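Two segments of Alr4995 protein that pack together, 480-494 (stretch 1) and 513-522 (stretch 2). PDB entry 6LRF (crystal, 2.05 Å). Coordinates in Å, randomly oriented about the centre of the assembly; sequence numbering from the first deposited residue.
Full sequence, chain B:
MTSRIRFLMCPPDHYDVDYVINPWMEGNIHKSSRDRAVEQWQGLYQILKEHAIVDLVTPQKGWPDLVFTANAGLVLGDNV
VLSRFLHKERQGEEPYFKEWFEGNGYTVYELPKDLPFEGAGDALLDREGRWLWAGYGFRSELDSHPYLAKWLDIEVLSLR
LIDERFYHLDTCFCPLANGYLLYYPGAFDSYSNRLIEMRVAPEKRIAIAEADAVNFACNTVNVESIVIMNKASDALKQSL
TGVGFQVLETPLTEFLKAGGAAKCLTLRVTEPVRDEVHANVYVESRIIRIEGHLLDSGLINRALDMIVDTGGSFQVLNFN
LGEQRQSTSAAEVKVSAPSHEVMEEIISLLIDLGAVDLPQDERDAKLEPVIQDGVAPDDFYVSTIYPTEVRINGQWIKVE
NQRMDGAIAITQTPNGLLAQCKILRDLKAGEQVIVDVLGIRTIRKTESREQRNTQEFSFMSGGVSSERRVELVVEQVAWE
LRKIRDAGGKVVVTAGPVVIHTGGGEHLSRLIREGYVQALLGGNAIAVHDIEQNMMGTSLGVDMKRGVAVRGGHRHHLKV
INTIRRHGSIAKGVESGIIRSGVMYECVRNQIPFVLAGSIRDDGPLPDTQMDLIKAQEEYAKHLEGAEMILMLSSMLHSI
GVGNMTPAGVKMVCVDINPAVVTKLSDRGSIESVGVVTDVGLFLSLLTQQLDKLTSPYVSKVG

Stretch 1, residues 480-494: ELRKIRDAGGKVVVT
Stretch 2 (513-522) REGYVQALLG

Two parallel strands, running through Val 492-Thr 494 and Leu 520-Gly 522, carry the central polar contacts. Val 493 N donates to Ala 519 O (3.0 Å, 173° at the hydrogen), and Leu 521 N donates to Val 493 O (2.8 Å, 167°), so Val 493 is bonded through both backbone polar groups. The axes approach to 4.8 Å with their directions 23° apart. Register pairs Val 493 with Leu 520 (CA-CA 5.0 Å) and Thr 494 with Leu 521 (CA-CA 4.7 Å); phi/psi stays near -116/135 through Val 491-Val 493. The short approach of Thr 494 CA to Leu 521 O, 3.1 Å with 150° at the hydrogen, fits a CA-H...O contact.

Before the regular ladder, Gln 518 (phi/psi -98/-14) completes the pairing with its side chain. Gln 518 N donates to Val 491 O (2.9 Å, 159°), while chi1 -80°, chi2 63° and chi3 60° bring Gln 518 OE1 to accept from Val 491 N (2.8 Å, 152°). Gln 518 NE2 donates to Gly 515 O (3.2 Å).

The helix 480-486 adds a third attachment. Arg 485 (t, t, p; chi4 173°) donates from NH1 to Glu 514 O (2.9 Å, 144°). Its guanidinium lies flat on Tyr 516, centres 4.2 Å apart and planes at 19°, and Arg 485 CD sits 4.0 Å from the Tyr 516 ring centroid, over the face. Tyr 516 (chi1 -61°, chi2 92°) buries 118 Å², the largest share of the 759 Å² total; Leu 481 CG meets Tyr 516 CD2 at 3.8 Å. Gly 515 suits its positive phi (87/19).

Apolar side chains do most of the packing on the buried sheet faces, needing no polar partner; branching lets Val 493 and Val 492 each reach two neighbours. Val 493 (chi1 172°) places CG1 3.9 Å from Leu 520 CD1 (chi1 178°, chi2 63°) and CG2 3.8 Å from Val 517 CG1. On the opposite face, Val 492 (chi1 176°) sets CG1 3.9 Å from Leu 521 CD1 (m, t) and CG2 4.2 Å from the small Ala 519 CB.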

# COMPACT_ATOMS: atom_id res chain seq x y z
N GLU B 480 -0.10 -21.70 21.48
CA GLU B 480 1.32 -22.04 21.50
C GLU B 480 1.96 -21.33 22.69
O GLU B 480 2.77 -21.90 23.40
CB GLU B 480 2.01 -21.63 20.19
CG GLU B 480 1.57 -22.39 18.93
CD GLU B 480 1.92 -21.65 17.62
OE1 GLU B 480 2.37 -20.48 17.70
OE2 GLU B 480 1.71 -22.22 16.52
N LEU B 481 1.55 -20.09 22.91
CA LEU B 481 2.12 -19.26 23.95
C LEU B 481 1.83 -19.76 25.36
O LEU B 481 2.71 -19.75 26.21
CB LEU B 481 1.61 -17.83 23.79
CG LEU B 481 2.41 -16.70 24.42
CD1 LEU B 481 3.89 -16.93 24.28
CD2 LEU B 481 2.02 -15.43 23.69
N ARG B 482 0.59 -20.18 25.63
CA ARG B 482 0.24 -20.73 26.94
C ARG B 482 0.94 -22.08 27.17
O ARG B 482 1.41 -22.37 28.28
CB ARG B 482 -1.27 -20.89 27.07
CG ARG B 482 -1.76 -21.47 28.40
CD ARG B 482 -3.28 -21.56 28.37
NE ARG B 482 -3.87 -22.19 29.55
CZ ARG B 482 -4.10 -23.49 29.68
NH1 ARG B 482 -4.65 -23.96 30.80
NH2 ARG B 482 -3.80 -24.33 28.69
N LYS B 483 1.00 -22.89 26.12
CA LYS B 483 1.68 -24.18 26.17
C LYS B 483 3.14 -24.00 26.55
O LYS B 483 3.66 -24.76 27.37
CB LYS B 483 1.58 -24.90 24.83
CG LYS B 483 0.83 -26.23 24.88
CD LYS B 483 -0.03 -26.42 23.64
CE LYS B 483 -0.74 -27.77 23.64
NZ LYS B 483 -1.28 -28.17 24.98
N ILE B 484 3.78 -23.00 25.97
CA ILE B 484 5.19 -22.79 26.23
C ILE B 484 5.41 -22.26 27.64
O ILE B 484 6.35 -22.66 28.31
CB ILE B 484 5.83 -21.82 25.19
CG1 ILE B 484 5.76 -22.44 23.80
CG2 ILE B 484 7.28 -21.51 25.53
CD1 ILE B 484 6.24 -21.53 22.68
N ARG B 485 4.54 -21.38 28.12
CA ARG B 485 4.73 -20.80 29.46
C ARG B 485 4.53 -21.85 30.57
O ARG B 485 5.31 -21.90 31.54
CB ARG B 485 3.78 -19.63 29.70
CG ARG B 485 3.94 -19.02 31.09
CD ARG B 485 2.79 -18.10 31.48
NE ARG B 485 1.53 -18.83 31.68
CZ ARG B 485 0.41 -18.28 32.14
NH1 ARG B 485 0.37 -16.99 32.46
NH2 ARG B 485 -0.68 -19.03 32.28
N ASP B 486 3.49 -22.67 30.43
CA ASP B 486 3.19 -23.73 31.40
C ASP B 486 4.32 -24.76 31.44
O ASP B 486 4.67 -25.28 32.50
CB ASP B 486 1.86 -24.42 31.06
CG ASP B 486 0.68 -23.45 31.11
OD1 ASP B 486 0.81 -22.34 31.67
OD2 ASP B 486 -0.40 -23.82 30.59
N ALA B 487 4.89 -25.05 30.27
CA ALA B 487 6.03 -25.96 30.18
C ALA B 487 7.35 -25.30 30.60
O ALA B 487 8.41 -25.91 30.47
CB ALA B 487 6.14 -26.50 28.76
N GLY B 488 7.29 -24.07 31.09
CA GLY B 488 8.48 -23.34 31.52
C GLY B 488 9.48 -22.89 30.44
O GLY B 488 10.61 -22.52 30.77
N GLY B 489 9.07 -22.91 29.17
CA GLY B 489 9.93 -22.53 28.06
C GLY B 489 10.30 -21.05 27.99
O GLY B 489 9.99 -20.29 28.89
N LYS B 490 10.98 -20.65 26.93
CA LYS B 490 11.45 -19.27 26.85
C LYS B 490 10.81 -18.54 25.67
O LYS B 490 10.85 -19.00 24.53
CB LYS B 490 12.97 -19.23 26.76
CG LYS B 490 13.58 -17.84 26.82
CD LYS B 490 15.09 -17.88 26.55
CE LYS B 490 15.79 -16.61 27.03
NZ LYS B 490 17.28 -16.71 26.98
N VAL B 491 10.20 -17.40 25.95
CA VAL B 491 9.59 -16.60 24.90
C VAL B 491 10.32 -15.25 24.84
O VAL B 491 10.53 -14.61 25.87
CB VAL B 491 8.08 -16.39 25.14
CG1 VAL B 491 7.50 -15.41 24.14
CG2 VAL B 491 7.34 -17.75 25.07
N VAL B 492 10.74 -14.85 23.65
CA VAL B 492 11.47 -13.61 23.49
C VAL B 492 10.61 -12.67 22.65
O VAL B 492 9.99 -13.10 21.67
CB VAL B 492 12.85 -13.82 22.83
CG1 VAL B 492 13.54 -12.49 22.57
CG2 VAL B 492 13.72 -14.70 23.71
N VAL B 493 10.55 -11.41 23.05
CA VAL B 493 9.79 -10.43 22.30
C VAL B 493 10.73 -9.36 21.76
O VAL B 493 11.63 -8.90 22.46
CB VAL B 493 8.69 -9.79 23.18
CG1 VAL B 493 8.03 -8.65 22.47
CG2 VAL B 493 7.65 -10.84 23.56
N THR B 494 10.54 -9.00 20.49
CA THR B 494 11.17 -7.81 19.93
C THR B 494 10.04 -6.80 19.72
O THR B 494 8.93 -7.19 19.38
CB THR B 494 11.90 -8.08 18.60
OG1 THR B 494 10.94 -8.34 17.57
CG2 THR B 494 12.79 -9.30 18.73
N ARG B 513 3.97 -8.96 32.74
CA ARG B 513 3.51 -9.09 34.12
C ARG B 513 3.08 -10.52 34.46
O ARG B 513 3.35 -11.01 35.55
CB ARG B 513 2.35 -8.12 34.36
CG ARG B 513 2.06 -7.81 35.81
CD ARG B 513 1.35 -6.45 35.93
NE ARG B 513 0.06 -6.42 35.24
CZ ARG B 513 -0.26 -5.58 34.27
NH1 ARG B 513 0.62 -4.67 33.84
NH2 ARG B 513 -1.47 -5.63 33.72
N GLU B 514 2.43 -11.19 33.51
CA GLU B 514 1.85 -12.51 33.74
C GLU B 514 2.68 -13.71 33.24
O GLU B 514 2.16 -14.82 33.09
CB GLU B 514 0.46 -12.55 33.10
CG GLU B 514 -0.44 -11.46 33.66
CD GLU B 514 -1.85 -11.49 33.11
OE1 GLU B 514 -2.18 -12.41 32.32
OE2 GLU B 514 -2.65 -10.60 33.48
N GLY B 515 3.96 -13.47 32.95
CA GLY B 515 4.92 -14.53 32.72
C GLY B 515 5.08 -15.10 31.31
O GLY B 515 5.61 -16.20 31.15
N TYR B 516 4.64 -14.37 30.30
CA TYR B 516 4.77 -14.86 28.93
C TYR B 516 6.04 -14.36 28.23
O TYR B 516 6.32 -14.76 27.12
CB TYR B 516 3.56 -14.44 28.09
CG TYR B 516 2.24 -15.00 28.58
CD1 TYR B 516 1.46 -14.28 29.49
CD2 TYR B 516 1.78 -16.23 28.16
CE1 TYR B 516 0.25 -14.77 29.94
CE2 TYR B 516 0.58 -16.73 28.61
CZ TYR B 516 -0.19 -16.00 29.50
OH TYR B 516 -1.39 -16.50 29.94
N VAL B 517 6.78 -13.45 28.86
CA VAL B 517 7.91 -12.82 28.21
C VAL B 517 9.17 -12.96 29.06
O VAL B 517 9.24 -12.42 30.16
CB VAL B 517 7.62 -11.33 27.93
CG1 VAL B 517 8.77 -10.69 27.15
CG2 VAL B 517 6.34 -11.19 27.14
N GLN B 518 10.15 -13.69 28.55
CA GLN B 518 11.38 -13.94 29.31
C GLN B 518 12.51 -13.00 28.93
O GLN B 518 13.51 -12.90 29.63
CB GLN B 518 11.85 -15.39 29.12
CG GLN B 518 11.09 -16.39 30.00
CD GLN B 518 9.61 -16.45 29.66
OE1 GLN B 518 9.23 -16.77 28.54
NE2 GLN B 518 8.76 -16.14 30.65
N ALA B 519 12.36 -12.30 27.82
CA ALA B 519 13.34 -11.30 27.42
C ALA B 519 12.72 -10.34 26.42
O ALA B 519 11.84 -10.71 25.66
CB ALA B 519 14.58 -11.96 26.82
N LEU B 520 13.20 -9.11 26.44
CA LEU B 520 12.72 -8.06 25.56
C LEU B 520 13.88 -7.41 24.80
O LEU B 520 14.84 -6.92 25.40
CB LEU B 520 11.96 -7.01 26.37
CG LEU B 520 11.43 -5.84 25.58
CD1 LEU B 520 10.42 -6.35 24.60
CD2 LEU B 520 10.79 -4.83 26.54
N LEU B 521 13.78 -7.40 23.48
CA LEU B 521 14.82 -6.82 22.64
C LEU B 521 14.23 -5.68 21.82
O LEU B 521 13.18 -5.85 21.19
CB LEU B 521 15.43 -7.87 21.71
CG LEU B 521 15.92 -9.14 22.41
CD1 LEU B 521 16.46 -10.16 21.38
CD2 LEU B 521 17.00 -8.79 23.43
N GLY B 522 14.88 -4.53 21.84
CA GLY B 522 14.39 -3.42 21.04
C GLY B 522 15.41 -2.33 20.86
O GLY B 522 16.61 -2.55 21.03